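Local coordinates for probable M18-family aminopeptidase 1 (PDB 2GLF), which probably removes amino acids from the N-termini of peptides as a metal-dependent M18-family aminopeptidase, with zinc as its likely natural cofactor, at the interface of chains A and B. Sequence-based numbering; all coordinates share one arbitrary frame. Chains: chain A/B, Probable M18-family aminopeptidase 1.

The interface of chains A and B. Residues chain A 356, 359-362, 395-396; chain B 116-120, 181, 280.
Two neighbouring side chains at the end of strand 111-119 of chain B, B:His117 and B:Tyr118, pack against loops of chain A. M18 peptidases are known to build large oligomers, and this patch is part of a subunit interface in the deposited dodecamer, one that is not an exact two-fold.

The tight part surrounds the imidazole of B:His117. Its CG stands anti to the backbone N (chi1 -171°), which sends the ring tip to tip toward A:Tyr356; the two rings meet edge to face, their planes 74° apart. The bent aliphatic chain of A:Lys362 crosses one imidazole face with CE, 3.6 Å above the plane and toward the rim, while A:Val395 brings CG2 to the opposite face. The same CE sits over the centre of the A:Tyr356 ring, so the lysine methylene is shared by both aromatics. Rotation of the imidazole is further set from its own strand: ND1 donates to the carbonyl O of B:Tyr118 at 3.3 Å, with that oxygen nearly in the ring plane. The lysine NZ stays 5.2 Å from the B:His117 ND1, a spacing that might slightly disfavour a charged histidine.

B:Tyr118 takes the crowded chi1 position (73°), with CG between the backbone N and the carbonyl carbon. The CA of A:Gly361 lies over one face of its phenol ring, 3.8 Å from the centroid, and A:Val395 CG1 touches CE2.

Looser contacts lie to either side. A:Arg360, poorly ordered, offers its guanidinium face to the phenol oxygen and pairs with A:Asp396 within chain A. B:Ile280 hides only 7 Å², meeting the carbonyl O of A:Lys362 with CB, and B:Gly120 N makes a weak bond to the A:Gly361 carbonyl. At the A:Arg360 margin the firm polar link is the phenol hydroxyl: B:Tyr118 OH donates to the syn lone pair of A:Asp396 OD1 at 2.7 Å.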
# COMPACT_ATOMS: atom_id res chain seq x y z
N TYR A 356 25.33 -25.61 20.02
CA TYR A 356 25.55 -24.37 19.27
C TYR A 356 24.40 -23.37 19.42
O TYR A 356 23.25 -23.76 19.66
CB TYR A 356 25.79 -24.67 17.79
CG TYR A 356 24.68 -25.46 17.13
CD1 TYR A 356 23.42 -24.90 16.92
CD2 TYR A 356 24.88 -26.79 16.74
CE1 TYR A 356 22.39 -25.64 16.35
CE2 TYR A 356 23.86 -27.54 16.17
CZ TYR A 356 22.61 -26.96 15.98
OH TYR A 356 21.59 -27.69 15.44
N ALA A 359 23.02 -17.75 14.44
CA ALA A 359 21.91 -17.10 13.73
C ALA A 359 21.64 -17.85 12.43
O ALA A 359 21.54 -19.07 12.42
CB ALA A 359 22.24 -15.65 13.45
N ARG A 360 21.54 -17.12 11.33
CA ARG A 360 21.28 -17.72 10.03
C ARG A 360 22.20 -18.92 9.70
O ARG A 360 23.05 -18.83 8.81
CB ARG A 360 21.40 -16.65 8.95
CG ARG A 360 20.43 -15.49 9.13
CD ARG A 360 19.04 -15.88 8.71
NE ARG A 360 19.01 -16.23 7.29
CZ ARG A 360 17.91 -16.61 6.64
NH1 ARG A 360 16.75 -16.69 7.27
NH2 ARG A 360 17.99 -16.92 5.35
N GLY A 361 22.02 -20.03 10.40
CA GLY A 361 22.85 -21.19 10.12
C GLY A 361 24.21 -21.23 10.79
O GLY A 361 25.24 -21.34 10.12
N LYS A 362 24.22 -21.12 12.12
CA LYS A 362 25.44 -21.17 12.93
C LYS A 362 26.47 -20.05 12.80
O LYS A 362 27.66 -20.29 13.01
CB LYS A 362 26.16 -22.50 12.71
CG LYS A 362 25.57 -23.68 13.45
CD LYS A 362 24.77 -24.57 12.54
CE LYS A 362 24.50 -25.90 13.20
NZ LYS A 362 25.79 -26.61 13.51
N VAL A 395 15.36 -23.21 13.28
CA VAL A 395 16.50 -22.71 12.52
C VAL A 395 16.70 -21.20 12.33
O VAL A 395 17.73 -20.67 12.75
CB VAL A 395 16.57 -23.43 11.16
CG1 VAL A 395 17.68 -22.84 10.29
CG2 VAL A 395 16.85 -24.91 11.41
N ASP A 396 15.77 -20.49 11.70
CA ASP A 396 16.03 -19.05 11.55
C ASP A 396 15.22 -18.12 12.46
O ASP A 396 15.05 -16.94 12.17
CB ASP A 396 15.86 -18.63 10.09
CG ASP A 396 17.05 -19.05 9.24
OD1 ASP A 396 18.19 -18.82 9.69
OD2 ASP A 396 16.84 -19.59 8.13
N THR B 116 17.76 -31.16 9.88
CA THR B 116 19.09 -30.60 9.79
C THR B 116 19.03 -29.15 10.19
O THR B 116 17.96 -28.61 10.49
CB THR B 116 19.65 -30.67 8.37
OG1 THR B 116 18.96 -29.73 7.55
CG2 THR B 116 19.47 -32.06 7.80
N HIS B 117 20.19 -28.52 10.19
CA HIS B 117 20.34 -27.11 10.50
C HIS B 117 21.46 -26.73 9.54
O HIS B 117 22.57 -27.25 9.63
CB HIS B 117 20.79 -26.95 11.95
CG HIS B 117 20.76 -25.54 12.44
ND1 HIS B 117 21.38 -24.51 11.77
CD2 HIS B 117 20.21 -24.99 13.55
CE1 HIS B 117 21.21 -23.39 12.44
NE2 HIS B 117 20.51 -23.65 13.53
N TYR B 118 21.17 -25.84 8.59
CA TYR B 118 22.17 -25.46 7.61
C TYR B 118 23.36 -24.70 8.16
O TYR B 118 23.26 -23.96 9.14
CB TYR B 118 21.52 -24.68 6.46
CG TYR B 118 21.09 -23.28 6.79
CD1 TYR B 118 21.96 -22.21 6.61
CD2 TYR B 118 19.80 -23.02 7.24
CE1 TYR B 118 21.56 -20.90 6.89
CE2 TYR B 118 19.39 -21.72 7.52
CZ TYR B 118 20.27 -20.67 7.34
OH TYR B 118 19.85 -19.39 7.60
N TYR B 119 24.51 -24.93 7.52
CA TYR B 119 25.77 -24.32 7.91
C TYR B 119 26.27 -23.38 6.82
O TYR B 119 26.38 -23.77 5.66
CB TYR B 119 26.79 -25.42 8.14
CG TYR B 119 28.20 -24.94 8.38
CD1 TYR B 119 28.62 -24.56 9.65
CD2 TYR B 119 29.11 -24.87 7.33
CE1 TYR B 119 29.92 -24.13 9.87
CE2 TYR B 119 30.41 -24.44 7.54
CZ TYR B 119 30.81 -24.07 8.81
OH TYR B 119 32.11 -23.69 9.02
N GLY B 120 26.59 -22.15 7.20
CA GLY B 120 27.08 -21.20 6.21
C GLY B 120 26.02 -20.59 5.32
O GLY B 120 24.81 -20.76 5.54
N GLY B 181 14.46 -23.15 6.67
CA GLY B 181 15.48 -24.09 7.11
C GLY B 181 14.88 -25.27 7.84
O GLY B 181 15.27 -26.42 7.60
N ILE B 280 31.42 -19.41 8.69
CA ILE B 280 30.52 -18.92 9.73
C ILE B 280 31.14 -17.79 10.55
O ILE B 280 30.62 -17.42 11.60
CB ILE B 280 30.03 -20.06 10.70
CG1 ILE B 280 31.21 -20.81 11.32
CG2 ILE B 280 29.13 -21.02 9.95
CD1 ILE B 280 31.87 -20.10 12.50